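Local coordinates for protein P450 epoxidase (Sorangium cellulosum, PDB 1Q5D) that belongs to the cytochrome P450 family and carries a protoporphyrin IX haem within the mainly helical fold of these proteins, at residues Arg147-Gly152 / Gly380-Arg385; Ile153-Ile158 / Glu170-Phe175. All coordinates share one frame; numbering follows the deposited sequence.

Interaction 1 of 2, residues Arg147-Gly152 / Gly380-Arg385; sequences RDYAEG and GTIFRR
Tyr149 reaches across to helix 368-385 and lays one face of its ring against the Ile382 side chain. The methyl CD1 of Ile382 stands 4.2 Å from the centroid of the Tyr149 ring and 25° off its normal, a CH-pi contact displaced toward the rim, where Tyr149 CE2 to Ile382 CD1 is 3.8 Å. Further along the ring, Tyr149 OH comes 3.8 Å from Ile382 CB and lies beside Thr381 CB. The CB of Tyr149 already points at helix 368-385, and the extended first torsion (chi1 -164°) carries the ring across a gap in which the nearest CA atoms, those of Tyr149 and Ile382, are 9.5 Å apart. The hydroxyl of the buried Tyr149 also hydrogen-bonds the backbone oxygen of Ala378, one turn earlier in the same helix as Ile382. In the P450 fold this long helix follows the haem-thiolate loop and belongs to the core helical bundle; helix 123-137 closes in beside the contact, with Val130 and Leu134 packing on both Tyr149 and Thr381. Toward solvent the character changes. The exposed Arg385 spreads its guanidinium over Thr381 CG2, which lies 3.5 Å from the plane, and forms a salt bridge with Asp131, while Arg147 on the other segment pairs with its neighbour Asp148.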
loop_
_atom_site.group_PDB
_atom_site.type_symbol
_atom_site.label_atom_id
_atom_site.label_comp_id
_atom_site.label_asym_id
_atom_site.label_seq_id
_atom_site.Cartn_x
_atom_site.Cartn_y
_atom_site.Cartn_z
ATOM N N ARG A 147 14.451 -8.638 -3.352
ATOM C CA ARG A 147 14.545 -9.041 -4.758
ATOM C C ARG A 147 14.298 -10.536 -5.020
ATOM O O ARG A 147 13.747 -10.901 -6.056
ATOM C CB ARG A 147 15.893 -8.601 -5.370
ATOM C CG ARG A 147 16.144 -9.146 -6.787
ATOM C CD ARG A 147 17.557 -8.917 -7.359
ATOM N NE ARG A 147 18.578 -8.702 -6.330
ATOM C CZ ARG A 147 19.295 -9.667 -5.757
ATOM N NH1 ARG A 147 19.114 -10.942 -6.093
ATOM N NH2 ARG A 147 20.199 -9.356 -4.837
ATOM N N ASP A 148 14.699 -11.394 -4.089
ATOM C CA ASP A 148 14.579 -12.834 -4.281
ATOM C C ASP A 148 13.281 -13.425 -3.706
ATOM O O ASP A 148 13.007 -14.622 -3.864
ATOM C CB ASP A 148 15.769 -13.543 -3.636
ATOM C CG ASP A 148 17.095 -13.055 -4.161
ATOM O OD1 ASP A 148 17.201 -12.814 -5.378
ATOM O OD2 ASP A 148 18.093 -12.896 -3.423
ATOM N N TYR A 149 12.488 -12.603 -3.029
ATOM C CA TYR A 149 11.358 -13.153 -2.278
ATOM C C TYR A 149 10.138 -12.268 -2.324
ATOM O O TYR A 149 9.192 -12.558 -3.047
ATOM C CB TYR A 149 11.770 -13.405 -0.832
ATOM C CG TYR A 149 10.830 -14.303 -0.048
ATOM C CD1 TYR A 149 10.479 -15.567 -0.524
ATOM C CD2 TYR A 149 10.312 -13.892 1.175
ATOM C CE1 TYR A 149 9.635 -16.399 0.195
ATOM C CE2 TYR A 149 9.468 -14.724 1.915
ATOM C CZ TYR A 149 9.132 -15.972 1.416
ATOM O OH TYR A 149 8.299 -16.800 2.132
ATOM N N ALA A 150 10.160 -11.185 -1.550
ATOM C CA ALA A 150 8.991 -10.332 -1.415
ATOM C C ALA A 150 8.536 -9.782 -2.761
ATOM O O ALA A 150 7.340 -9.681 -3.036
ATOM C CB ALA A 150 9.256 -9.174 -0.397
ATOM N N GLU A 151 9.499 -9.418 -3.602
ATOM C CA GLU A 151 9.191 -8.799 -4.886
ATOM C C GLU A 151 8.364 -9.709 -5.793
ATOM O O GLU A 151 7.584 -9.241 -6.621
ATOM C CB GLU A 151 10.504 -8.466 -5.585
ATOM C CG GLU A 151 10.412 -7.517 -6.755
ATOM C CD GLU A 151 11.800 -7.099 -7.209
ATOM O OE1 GLU A 151 12.403 -6.247 -6.532
ATOM O OE2 GLU A 151 12.292 -7.654 -8.214
ATOM N N GLY A 152 8.540 -11.017 -5.651
ATOM C CA GLY A 152 7.879 -11.928 -6.569
ATOM C C GLY A 152 6.567 -12.508 -6.069
ATOM O O GLY A 152 6.013 -13.416 -6.703
ATOM N N GLY A 380 5.448 -16.410 7.642
ATOM C CA GLY A 380 5.348 -17.672 8.368
ATOM C C GLY A 380 6.275 -18.731 7.770
ATOM O O GLY A 380 7.093 -19.321 8.477
ATOM N N THR A 381 6.180 -18.937 6.459
ATOM C CA THR A 381 6.992 -19.947 5.769
ATOM C C THR A 381 8.491 -19.742 5.902
ATOM O O THR A 381 9.237 -20.690 6.212
ATOM C CB THR A 381 6.644 -19.981 4.280
ATOM O OG1 THR A 381 5.296 -20.433 4.102
ATOM C CG2 THR A 381 7.495 -21.019 3.543
ATOM N N ILE A 382 8.955 -18.522 5.631
ATOM C CA ILE A 382 10.392 -18.274 5.629
ATOM C C ILE A 382 11.039 -18.562 6.986
ATOM O O ILE A 382 12.130 -19.134 7.055
ATOM C CB ILE A 382 10.760 -16.858 5.048
ATOM C CG1 ILE A 382 12.252 -16.800 4.707
ATOM C CG2 ILE A 382 10.355 -15.748 5.997
ATOM C CD1 ILE A 382 12.670 -15.596 3.856
ATOM N N PHE A 383 10.354 -18.190 8.063
ATOM C CA PHE A 383 10.856 -18.424 9.415
ATOM C C PHE A 383 10.678 -19.867 9.897
ATOM O O PHE A 383 11.427 -20.318 10.758
ATOM C CB PHE A 383 10.212 -17.450 10.417
ATOM C CG PHE A 383 10.868 -16.097 10.436
ATOM C CD1 PHE A 383 10.167 -14.962 10.037
ATOM C CD2 PHE A 383 12.200 -15.966 10.820
ATOM C CE1 PHE A 383 10.781 -13.714 10.024
ATOM C CE2 PHE A 383 12.817 -14.727 10.828
ATOM C CZ PHE A 383 12.104 -13.591 10.430
ATOM N N ARG A 384 9.685 -20.573 9.357
ATOM C CA ARG A 384 9.490 -21.989 9.686
ATOM C C ARG A 384 10.552 -22.824 8.988
ATOM O O ARG A 384 11.067 -23.793 9.542
ATOM C CB ARG A 384 8.096 -22.471 9.255
ATOM C CG ARG A 384 7.014 -22.303 10.305
ATOM C CD ARG A 384 5.756 -23.133 10.054
ATOM N NE ARG A 384 5.090 -22.770 8.801
ATOM C CZ ARG A 384 4.235 -21.761 8.666
ATOM N NH1 ARG A 384 3.930 -20.995 9.695
ATOM N NH2 ARG A 384 3.681 -21.514 7.496
ATOM N N ARG A 385 10.883 -22.431 7.766
ATOM C CA ARG A 385 11.864 -23.153 6.976
ATOM C C ARG A 385 13.303 -22.785 7.339
ATOM O O ARG A 385 14.214 -23.607 7.208
ATOM C CB ARG A 385 11.616 -22.913 5.490
ATOM C CG ARG A 385 11.224 -24.162 4.730
ATOM C CD ARG A 385 9.725 -24.336 4.523
ATOM N NE ARG A 385 9.386 -24.200 3.110
ATOM C CZ ARG A 385 8.178 -24.367 2.589
ATOM N NH1 ARG A 385 7.134 -24.690 3.349
ATOM N NH2 ARG A 385 8.015 -24.191 1.291
#

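Interaction 2 of 2, residues Ile153-Ile158 / Glu170-Phe175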
loop_
_atom_site.group_PDB
_atom_site.type_symbol
_atom_site.label_atom_id
_atom_site.label_comp_id
_atom_site.label_asym_id
_atom_site.label_seq_id
_atom_site.Cartn_x
_atom_site.Cartn_y
_atom_site.Cartn_z
ATOM N N ILE A 153 6.059 -12.005 -4.945
ATOM C CA ILE A 153 4.837 -12.581 -4.366
ATOM C C ILE A 153 3.540 -11.831 -4.681
ATOM O O ILE A 153 2.585 -12.417 -5.191
ATOM C CB ILE A 153 5.007 -12.816 -2.838
ATOM C CG1 ILE A 153 6.118 -13.841 -2.593
ATOM C CG2 ILE A 153 3.689 -13.291 -2.218
ATOM C CD1 ILE A 153 6.527 -13.971 -1.147
ATOM N N PRO A 154 3.471 -10.544 -4.357
ATOM C CA PRO A 154 2.218 -9.794 -4.522
ATOM C C PRO A 154 1.566 -9.790 -5.900
ATOM O O PRO A 154 0.338 -9.790 -5.949
ATOM C CB PRO A 154 2.601 -8.378 -4.108
ATOM C CG PRO A 154 3.719 -8.606 -3.130
ATOM C CD PRO A 154 4.525 -9.716 -3.742
ATOM N N MET A 155 2.320 -9.761 -6.999
ATOM C CA MET A 155 1.612 -9.750 -8.282
ATOM C C MET A 155 1.072 -11.131 -8.585
ATOM O O MET A 155 0.004 -11.281 -9.185
ATOM C CB MET A 155 2.484 -9.259 -9.442
ATOM C CG MET A 155 1.686 -8.980 -10.714
ATOM S SD MET A 155 0.471 -7.657 -10.539
ATOM C CE MET A 155 -0.948 -8.307 -11.355
ATOM N N ARG A 156 1.807 -12.152 -8.175
ATOM C CA ARG A 156 1.292 -13.511 -8.389
ATOM C C ARG A 156 -0.075 -13.625 -7.720
ATOM O O ARG A 156 -1.021 -14.150 -8.312
ATOM C CB ARG A 156 2.261 -14.577 -7.869
ATOM C CG ARG A 156 1.700 -16.018 -7.959
ATOM C CD ARG A 156 1.997 -16.751 -9.288
ATOM N NE ARG A 156 1.523 -16.035 -10.479
ATOM C CZ ARG A 156 0.357 -16.251 -11.076
ATOM N NH1 ARG A 156 -0.482 -17.172 -10.605
ATOM N NH2 ARG A 156 0.022 -15.548 -12.156
ATOM N N ALA A 157 -0.194 -13.094 -6.502
ATOM C CA ALA A 157 -1.458 -13.145 -5.756
ATOM C C ALA A 157 -2.580 -12.457 -6.517
ATOM O O ALA A 157 -3.674 -13.018 -6.718
ATOM C CB ALA A 157 -1.290 -12.473 -4.385
ATOM N N ILE A 158 -2.320 -11.213 -6.923
ATOM C CA ILE A 158 -3.313 -10.464 -7.667
ATOM C C ILE A 158 -3.653 -11.151 -9.000
ATOM O O ILE A 158 -4.815 -11.215 -9.378
ATOM C CB ILE A 158 -2.831 -9.015 -7.910
ATOM C CG1 ILE A 158 -2.777 -8.258 -6.578
ATOM C CG2 ILE A 158 -3.750 -8.304 -8.879
ATOM C CD1 ILE A 158 -2.281 -6.815 -6.695
ATOM N N GLU A 170 5.543 -10.291 -14.354
ATOM C CA GLU A 170 6.598 -9.283 -14.364
ATOM C C GLU A 170 6.153 -7.993 -15.026
ATOM O O GLU A 170 6.464 -6.910 -14.542
ATOM C CB GLU A 170 7.865 -9.824 -15.034
ATOM C CG GLU A 170 8.797 -10.544 -14.067
ATOM C CD GLU A 170 9.189 -9.672 -12.891
ATOM O OE1 GLU A 170 9.516 -8.482 -13.115
ATOM O OE2 GLU A 170 9.167 -10.170 -11.737
ATOM N N LYS A 171 5.415 -8.111 -16.123
ATOM C CA LYS A 171 4.915 -6.938 -16.822
ATOM C C LYS A 171 3.856 -6.193 -16.015
ATOM O O LYS A 171 3.827 -4.957 -15.999
ATOM C CB LYS A 171 4.365 -7.321 -18.194
ATOM C CG LYS A 171 5.461 -7.613 -19.217
ATOM C CD LYS A 171 4.938 -7.529 -20.650
ATOM C CE LYS A 171 4.369 -8.864 -21.117
ATOM N NZ LYS A 171 4.306 -8.932 -22.624
ATOM N N PHE A 172 2.987 -6.939 -15.340
ATOM C CA PHE A 172 1.981 -6.296 -14.501
ATOM C C PHE A 172 2.554 -5.664 -13.234
ATOM O O PHE A 172 2.065 -4.620 -12.791
ATOM C CB PHE A 172 0.841 -7.260 -14.162
ATOM C CG PHE A 172 -0.227 -7.304 -15.207
ATOM C CD1 PHE A 172 -0.699 -8.510 -15.684
ATOM C CD2 PHE A 172 -0.764 -6.131 -15.716
ATOM C CE1 PHE A 172 -1.688 -8.538 -16.652
ATOM C CE2 PHE A 172 -1.757 -6.156 -16.675
ATOM C CZ PHE A 172 -2.211 -7.360 -17.149
ATOM N N ARG A 173 3.560 -6.299 -12.640
ATOM C CA ARG A 173 4.213 -5.720 -11.478
ATOM C C ARG A 173 4.874 -4.402 -11.856
ATOM O O ARG A 173 4.865 -3.451 -11.077
ATOM C CB ARG A 173 5.276 -6.660 -10.901
ATOM C CG ARG A 173 6.052 -6.015 -9.766
ATOM C CD ARG A 173 6.899 -6.939 -8.936
ATOM N NE ARG A 173 8.016 -7.513 -9.686
ATOM C CZ ARG A 173 8.985 -6.813 -10.256
ATOM N NH1 ARG A 173 8.989 -5.482 -10.199
ATOM N NH2 ARG A 173 9.962 -7.450 -10.895
ATOM N N ARG A 174 5.460 -4.358 -13.047
ATOM C CA ARG A 174 6.127 -3.152 -13.524
ATOM C C ARG A 174 5.097 -2.071 -13.748
ATOM O O ARG A 174 5.315 -0.909 -13.386
ATOM C CB ARG A 174 6.942 -3.427 -14.799
ATOM C CG ARG A 174 8.229 -4.207 -14.552
ATOM C CD ARG A 174 9.098 -4.448 -15.802
ATOM N NE ARG A 174 8.963 -3.378 -16.789
ATOM C CZ ARG A 174 8.432 -3.530 -18.000
ATOM N NH1 ARG A 174 7.981 -4.716 -18.396
ATOM N NH2 ARG A 174 8.349 -2.491 -18.822
ATOM N N PHE A 175 3.962 -2.454 -14.329
ATOM C CA PHE A 175 2.846 -1.548 -14.498
ATOM C C PHE A 175 2.366 -1.019 -13.131
ATOM O O PHE A 175 2.160 0.182 -12.945
ATOM C CB PHE A 175 1.690 -2.270 -15.188
ATOM C CG PHE A 175 0.385 -1.544 -15.078
ATOM C CD1 PHE A 175 0.149 -0.399 -15.827
ATOM C CD2 PHE A 175 -0.600 -1.996 -14.210
ATOM C CE1 PHE A 175 -1.033 0.281 -15.724
ATOM C CE2 PHE A 175 -1.801 -1.319 -14.093
ATOM C CZ PHE A 175 -2.030 -0.185 -14.855
#
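Arg173 forms a salt bridge with Glu170, one turn earlier on the same helix, and within it a weak hydrogen bond runs from Arg173 NH2 to Glu170 OE2 at 3.0 Å with an N-H...O angle of 149°. A bend in the arginine chain at chi3 (67°) carries the guanidinium to this carboxylate, while the root of the side chain passes alongside Met155, with Arg173 CB 4.1 Å from Met155 CB. Met155 provides the apolar bridge. Its CG lies 3.8 Å from Arg173 N, and a turn at chi2 (63°) folds the thioether along the backbone of helix 169-182, with Met155 SD 3.7 Å from Phe172 CB. The terminal methyl goes closest, Met155 CE to Phe172 CB being 3.5 Å. These are the helices usually called E and F in cytochromes P450, joined here by a short connection, and the CA atoms of Met155 and Arg173 approach to 5.8 Å. Beyond its CB, the Phe172 ring heads away from Met155 and packs on Val164 of the connection and Leu208 of helix 195-218. Thr256 lies against both Met155 and Arg173. Arg156, buried on helix 154-161, joins three parts of the fold: it forms salt bridges to Asp169 at the start of helix 169-182 and to Glu125 of helix 123-137, and gives a hydrogen bond from NH2 to the backbone oxygen of Val164 in the connection.

Overall arrangement
Residues 147-152 run straight into 153-158, so a single continuous piece of chain serves both contacts, anchoring to helix 368-385 in interaction 1 and to helix 169-182 in interaction 2. The contact centres lie about 16 Å apart. A long, weak ion pair links them directly, with Glu151 OE2 3.6 Å from Arg173 NH2. Ile153 extends the first interface, packing on Ala378 of helix 368-385. Interaction 2 lies at some remove from both ligands: the side chain of Met155 is about 9 Å from the haem, and that of Arg173 about 12 Å from the bound ligand EPB.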